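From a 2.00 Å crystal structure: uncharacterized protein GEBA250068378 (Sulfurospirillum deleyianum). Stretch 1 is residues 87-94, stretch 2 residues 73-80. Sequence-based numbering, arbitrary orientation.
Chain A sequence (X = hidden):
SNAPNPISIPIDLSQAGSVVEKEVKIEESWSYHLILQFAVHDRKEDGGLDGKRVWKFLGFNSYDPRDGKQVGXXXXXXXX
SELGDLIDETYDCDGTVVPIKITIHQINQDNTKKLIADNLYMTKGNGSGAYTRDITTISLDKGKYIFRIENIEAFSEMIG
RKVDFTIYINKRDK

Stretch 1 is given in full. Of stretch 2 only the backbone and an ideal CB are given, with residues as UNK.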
ATOM      1  N   ILE A  87      10.142  10.461  17.204  1.00 26.12           N
ATOM      2  CA  ILE A  87      10.908   9.235  17.125  1.00 20.51           C
ATOM      3  C   ILE A  87      12.070   9.265  18.127  1.00 29.91           C
ATOM      4  O   ILE A  87      12.397  10.312  18.679  1.00 22.02           O
ATOM      5  CB  ILE A  87      11.456   8.967  15.681  1.00 16.74           C
ATOM      6  CG1 ILE A  87      12.532   9.982  15.308  1.00 22.26           C
ATOM      7  CG2 ILE A  87      10.305   8.978  14.677  1.00 24.47           C
ATOM      8  CD1 ILE A  87      13.289   9.688  14.000  1.00 21.91           C
ATOM      9  N   ASP A  88      12.670   8.097  18.357  1.00 33.39           N
ATOM     10  CA  ASP A  88      13.876   7.993  19.164  1.00 36.81           C
ATOM     11  C   ASP A  88      14.877   7.178  18.377  1.00 39.04           C
ATOM     12  O   ASP A  88      14.619   6.810  17.220  1.00 28.95           O
ATOM     13  CB  ASP A  88      13.592   7.366  20.530  1.00 33.56           C
ATOM     14  CG  ASP A  88      13.123   5.920  20.440  1.00 42.49           C
ATOM     15  OD1 ASP A  88      13.301   5.265  19.383  1.00 39.16           O
ATOM     16  OD2 ASP A  88      12.596   5.428  21.463  1.00 46.71           O
ATOM     17  N   GLU A  89      16.016   6.885  18.989  1.00 31.86           N
ATOM     18  CA  GLU A  89      17.109   6.368  18.192  1.00 33.62           C
ATOM     19  C   GLU A  89      16.907   4.935  17.775  1.00 30.94           C
ATOM     20  O   GLU A  89      17.721   4.402  17.029  1.00 28.58           O
ATOM     21  CB  GLU A  89      18.464   6.565  18.882  1.00 48.01           C
ATOM     22  CG  GLU A  89      18.405   6.727  20.374  1.00 64.98           C
ATOM     23  CD  GLU A  89      19.530   7.616  20.874  1.00 81.43           C
ATOM     24  OE1 GLU A  89      20.322   8.078  20.019  1.00 82.42           O
ATOM     25  OE2 GLU A  89      19.619   7.858  22.103  1.00 85.73           O
ATOM     26  N   THR A  90      15.819   4.308  18.227  1.00 25.95           N
ATOM     27  CA  THR A  90      15.531   2.954  17.779  1.00 27.43           C
ATOM     28  C   THR A  90      14.725   2.935  16.466  1.00 29.36           C
ATOM     29  O   THR A  90      14.403   1.862  15.971  1.00 29.40           O
ATOM     30  CB  THR A  90      14.789   2.102  18.861  1.00 36.80           C
ATOM     31  OG1 THR A  90      13.441   2.562  18.988  1.00 29.87           O
ATOM     32  CG2 THR A  90      15.503   2.174  20.237  1.00 27.15           C
ATOM     33  N   TYR A  91      14.406   4.115  15.927  1.00 26.75           N
ATOM     34  CA  TYR A  91      13.535   4.237  14.764  1.00 26.00           C
ATOM     35  C   TYR A  91      14.171   3.551  13.558  1.00 29.18           C
ATOM     36  O   TYR A  91      15.347   3.788  13.262  1.00 27.95           O
ATOM     37  CB  TYR A  91      13.258   5.724  14.404  1.00 20.59           C
ATOM     38  CG  TYR A  91      12.311   5.887  13.211  1.00 19.63           C
ATOM     39  CD1 TYR A  91      10.968   5.526  13.322  1.00 24.75           C
ATOM     40  CD2 TYR A  91      12.771   6.339  11.970  1.00 21.01           C
ATOM     41  CE1 TYR A  91      10.088   5.643  12.239  1.00 21.73           C
ATOM     42  CE2 TYR A  91      11.893   6.460  10.857  1.00 20.71           C
ATOM     43  CZ  TYR A  91      10.554   6.115  11.010  1.00 23.51           C
ATOM     44  OH  TYR A  91       9.674   6.224   9.952  1.00 17.72           O
ATOM     45  N   ASP A  92      13.369   2.746  12.855  1.00 22.42           N
ATOM     46  CA  ASP A  92      13.758   2.044  11.627  1.00 19.36           C
ATOM     47  C   ASP A  92      13.189   2.760  10.402  1.00 26.16           C
ATOM     48  O   ASP A  92      11.967   2.825  10.229  1.00 24.26           O
ATOM     49  CB  ASP A  92      13.189   0.614  11.677  1.00 23.58           C
ATOM     50  CG  ASP A  92      13.751  -0.299  10.569  1.00 34.04           C
ATOM     51  OD1 ASP A  92      13.926   0.154   9.426  1.00 26.36           O
ATOM     52  OD2 ASP A  92      14.019  -1.488  10.849  1.00 41.32           O
ATOM     53  N   CYS A  93      14.057   3.287   9.540  1.00 28.30           N
ATOM     54  CA  CYS A  93      13.604   4.005   8.331  1.00 31.73           C
ATOM     55  C   CYS A  93      12.821   3.190   7.298  1.00 27.93           C
ATOM     56  O   CYS A  93      12.224   3.753   6.382  1.00 20.66           O
ATOM     57  CB  CYS A  93      14.748   4.778   7.681  1.00 25.33           C
ATOM     58  SG  CYS A  93      15.177   6.165   8.774  1.00 30.63           S
ATOM     59  N   ASP A  94      12.773   1.877   7.475  1.00 25.78           N
ATOM     60  CA  ASP A  94      11.851   1.077   6.693  1.00 24.00           C
ATOM     61  C   ASP A  94      10.382   1.317   7.085  1.00 17.43           C
ATOM     62  O   ASP A  94       9.502   0.896   6.378  1.00 24.86           O
ATOM     63  CB  ASP A  94      12.192  -0.418   6.784  1.00 27.61           C
ATOM     64  CG  ASP A  94      13.264  -0.838   5.768  1.00 33.96           C
ATOM     65  OD1 ASP A  94      13.630  -0.021   4.883  1.00 30.36           O
ATOM     66  OD2 ASP A  94      13.729  -1.993   5.850  1.00 37.77           O
ATOM     67  N   UNK A  73      17.413   5.468   0.236  1.00 26.67           N
ATOM     68  CA  UNK A  73      17.987   5.207   1.553  1.00 24.38           C
ATOM     69  C   UNK A  73      18.065   6.474   2.394  1.00 25.13           C
ATOM     70  O   UNK A  73      18.525   7.518   1.927  1.00 22.79           O
ATOM     71  CB  UNK A  73      19.380   4.591   1.410  1.00 24.38           C
ATOM     72  N   UNK A  74      17.640   6.376   3.645  1.00 24.29           N
ATOM     73  CA  UNK A  74      17.637   7.536   4.519  1.00 22.55           C
ATOM     74  C   UNK A  74      18.097   7.113   5.900  1.00 25.34           C
ATOM     75  O   UNK A  74      17.591   6.133   6.450  1.00 21.30           O
ATOM     76  CB  UNK A  74      16.251   8.181   4.578  1.00 22.55           C
ATOM     77  N   UNK A  75      19.079   7.834   6.438  1.00 27.58           N
ATOM     78  CA  UNK A  75      19.624   7.556   7.769  1.00 26.71           C
ATOM     79  C   UNK A  75      18.748   8.148   8.864  1.00 21.86           C
ATOM     80  O   UNK A  75      17.994   9.086   8.632  1.00 21.95           O
ATOM     81  CB  UNK A  75      21.047   8.106   7.887  1.00 26.71           C
ATOM     82  N   UNK A  76      18.872   7.590  10.061  1.00 22.15           N
ATOM     83  CA  UNK A  76      18.208   8.108  11.246  1.00 22.75           C
ATOM     84  C   UNK A  76      18.362   9.613  11.426  1.00 23.71           C
ATOM     85  O   UNK A  76      17.385  10.282  11.758  1.00 22.43           O
ATOM     86  CB  UNK A  76      18.748   7.392  12.486  1.00 22.75           C
ATOM     87  N   UNK A  77      19.570  10.158  11.234  1.00 22.67           N
ATOM     88  CA  UNK A  77      19.751  11.606  11.414  1.00 23.22           C
ATOM     89  C   UNK A  77      18.740  12.451  10.629  1.00 23.89           C
ATOM     90  O   UNK A  77      18.219  13.435  11.142  1.00 24.93           O
ATOM     91  CB  UNK A  77      21.168  12.000  10.993  1.00 23.22           C
ATOM     92  N   UNK A  78      18.463  12.061   9.389  1.00 22.58           N
ATOM     93  CA  UNK A  78      17.539  12.840   8.559  1.00 20.50           C
ATOM     94  C   UNK A  78      16.105  12.648   9.004  1.00 21.07           C
ATOM     95  O   UNK A  78      15.344  13.605   9.060  1.00 25.47           O
ATOM     96  CB  UNK A  78      17.681  12.451   7.086  1.00 20.50           C
ATOM     97  N   UNK A  79      15.729  11.403   9.285  1.00 19.70           N
ATOM     98  CA  UNK A  79      14.422  11.136   9.856  1.00 25.07           C
ATOM     99  C   UNK A  79      14.239  11.930  11.148  1.00 20.14           C
ATOM    100  O   UNK A  79      13.150  12.385  11.443  1.00 24.76           O
ATOM    101  CB  UNK A  79      14.245   9.638  10.114  1.00 25.07           C
ATOM    102  N   UNK A  80      15.295  12.052  11.945  1.00 23.56           N
ATOM    103  CA  UNK A  80      15.197  12.802  13.209  1.00 21.04           C
ATOM    104  C   UNK A  80      15.009  14.305  12.925  1.00 27.71           C
ATOM    105  O   UNK A  80      14.217  15.006  13.595  1.00 26.36           O
ATOM    106  CB  UNK A  80      16.445  12.575  14.064  1.00 21.04           C
TER

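Position 73 points its CA-to-CB bond away from stretch 1, and its ideal CB finds nothing there within 5.5 Å. Almost any residue would serve; the deposited one is Tyr73, which makes no contact across.

At position 74 the backbone is extended (phi/psi -139/129) and CB lies sideways, 4.8 Å from Cys93 SG. A small or medium apolar side chain suits a sulfur neighbour, although a polar one could also turn outward. The residue is Val74, in the t rotamer, and its nearest approach is made by the backbone: O lies 3.4 Å from Cys93 SG.

Position 75 points away, so stretch 1 asks nothing of it. The chain does: the helix begins at 76, and phi/psi of -81/158 is typical of an N-cap, where Asp, Asn, Ser or Thr can accept from a free backbone NH. Asp75 does so, its OD2 taking a hydrogen bond from N of residue 77 at 2.7 Å.

Position 76 starts the helix with CB sideways, 5.0 Å from Tyr91 O and 5.3 Å from Cys93 SG. Ile87 CD1 and the backbone of the turn from Asp88 to Tyr91 lie farther along, so a long side chain is needed to reach them; Leu, Met, Phe or Tyr could each try. Tyr76 uses chi1 of 161° (t) to bring its ring nearer. Its CE1 lies 4.0 Å from Ile87 CD1, 3.6 Å from Glu89 CA and 3.4 Å from Asp88 O, so one ring atom touches both an apolar side chain and the turn. It has the largest area covered by stretch 1.

Positions 77 and 78 find nothing within 5.5 Å of their ideal CB atoms, and helix-tolerant residues of many kinds would fit. They are Arg77 and Leu78, neither in contact.

At position 79 the CA-to-CB bond points toward stretch 1, its ideal CB 3.8 Å from Cys93 SG and 4.0 Å from both Ile87 CD1 and Tyr91 CE2. With three neighbours already at contact distance, a small side chain is favoured: Ala first, perhaps Gly or Ser. Ala79 fills the gap with CB alone, 3.9 Å from Cys93 SG and 4.0 Å from Tyr91 CE2.

At position 80 the CA-to-CB bond runs sideways, and the ideal CB is 4.3 Å from Ile87 CD1, with the carbonyl of Ile87 beyond. A long chain that is apolar along its length and ends in a donor fits best, Lys or Arg. Lys80 packs CD 3.9 Å from Ile87 CG1, then donates a hydrogen bond from NZ to Ile87 O at 3.0 Å.

Stretch 2, residues 73-80: YVDYRLAK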
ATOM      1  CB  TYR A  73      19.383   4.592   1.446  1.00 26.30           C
ATOM      2  CG  TYR A  73      20.067   4.592   2.788  1.00 30.12           C
ATOM      3  CD1 TYR A  73      19.738   3.645   3.760  1.00 36.82           C
ATOM      4  CD2 TYR A  73      21.011   5.562   3.106  1.00 31.42           C
ATOM      5  CE1 TYR A  73      20.338   3.655   5.001  1.00 41.11           C
ATOM      6  CE2 TYR A  73      21.624   5.576   4.347  1.00 26.52           C
ATOM      7  CZ  TYR A  73      21.281   4.622   5.288  1.00 37.22           C
ATOM      8  OH  TYR A  73      21.879   4.640   6.521  1.00 33.64           O
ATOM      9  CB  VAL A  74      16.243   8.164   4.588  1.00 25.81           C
ATOM     10  CG1 VAL A  74      16.196   9.276   5.652  1.00 24.30           C
ATOM     11  CG2 VAL A  74      15.854   8.720   3.225  1.00 27.75           C
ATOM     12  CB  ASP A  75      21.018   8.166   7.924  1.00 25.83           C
ATOM     13  CG  ASP A  75      21.656   7.811   9.250  1.00 30.56           C
ATOM     14  OD1 ASP A  75      22.218   6.711   9.334  1.00 29.76           O
ATOM     15  OD2 ASP A  75      21.595   8.623  10.202  1.00 26.24           O
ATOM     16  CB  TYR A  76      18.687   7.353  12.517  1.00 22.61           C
ATOM     17  CG  TYR A  76      18.410   8.106  13.786  1.00 25.99           C
ATOM     18  CD1 TYR A  76      17.157   8.059  14.393  1.00 34.33           C
ATOM     19  CD2 TYR A  76      19.398   8.888  14.376  1.00 29.83           C
ATOM     20  CE1 TYR A  76      16.901   8.783  15.567  1.00 36.38           C
ATOM     21  CE2 TYR A  76      19.151   9.606  15.526  1.00 35.12           C
ATOM     22  CZ  TYR A  76      17.910   9.553  16.115  1.00 40.17           C
ATOM     23  OH  TYR A  76      17.703  10.275  17.262  1.00 43.27           O
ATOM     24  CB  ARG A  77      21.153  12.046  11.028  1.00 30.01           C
ATOM     25  CG  ARG A  77      22.210  11.667  12.017  1.00 30.56           C
ATOM     26  CD  ARG A  77      23.526  12.306  11.629  1.00 33.99           C
ATOM     27  NE  ARG A  77      24.646  11.640  12.272  1.00 36.62           N
ATOM     28  CZ  ARG A  77      25.919  11.960  12.080  1.00 40.21           C
ATOM     29  NH1 ARG A  77      26.240  12.957  11.258  1.00 27.30           N
ATOM     30  NH2 ARG A  77      26.868  11.275  12.711  1.00 41.56           N
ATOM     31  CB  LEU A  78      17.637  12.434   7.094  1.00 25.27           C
ATOM     32  CG  LEU A  78      18.353  13.365   6.133  1.00 34.27           C
ATOM     33  CD1 LEU A  78      18.180  12.833   4.722  1.00 32.26           C
ATOM     34  CD2 LEU A  78      17.860  14.832   6.235  1.00 31.70           C
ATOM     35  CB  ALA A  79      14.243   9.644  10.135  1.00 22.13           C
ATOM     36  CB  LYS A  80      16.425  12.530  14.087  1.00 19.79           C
ATOM     37  CG  LYS A  80      16.344  13.162  15.467  1.00 26.80           C
ATOM     38  CD  LYS A  80      15.193  12.584  16.297  1.00 23.15           C
ATOM     39  CE  LYS A  80      15.131  13.320  17.654  1.00 34.26           C
ATOM     40  NZ  LYS A  80      14.187  12.673  18.610  1.00 28.69           N
TER
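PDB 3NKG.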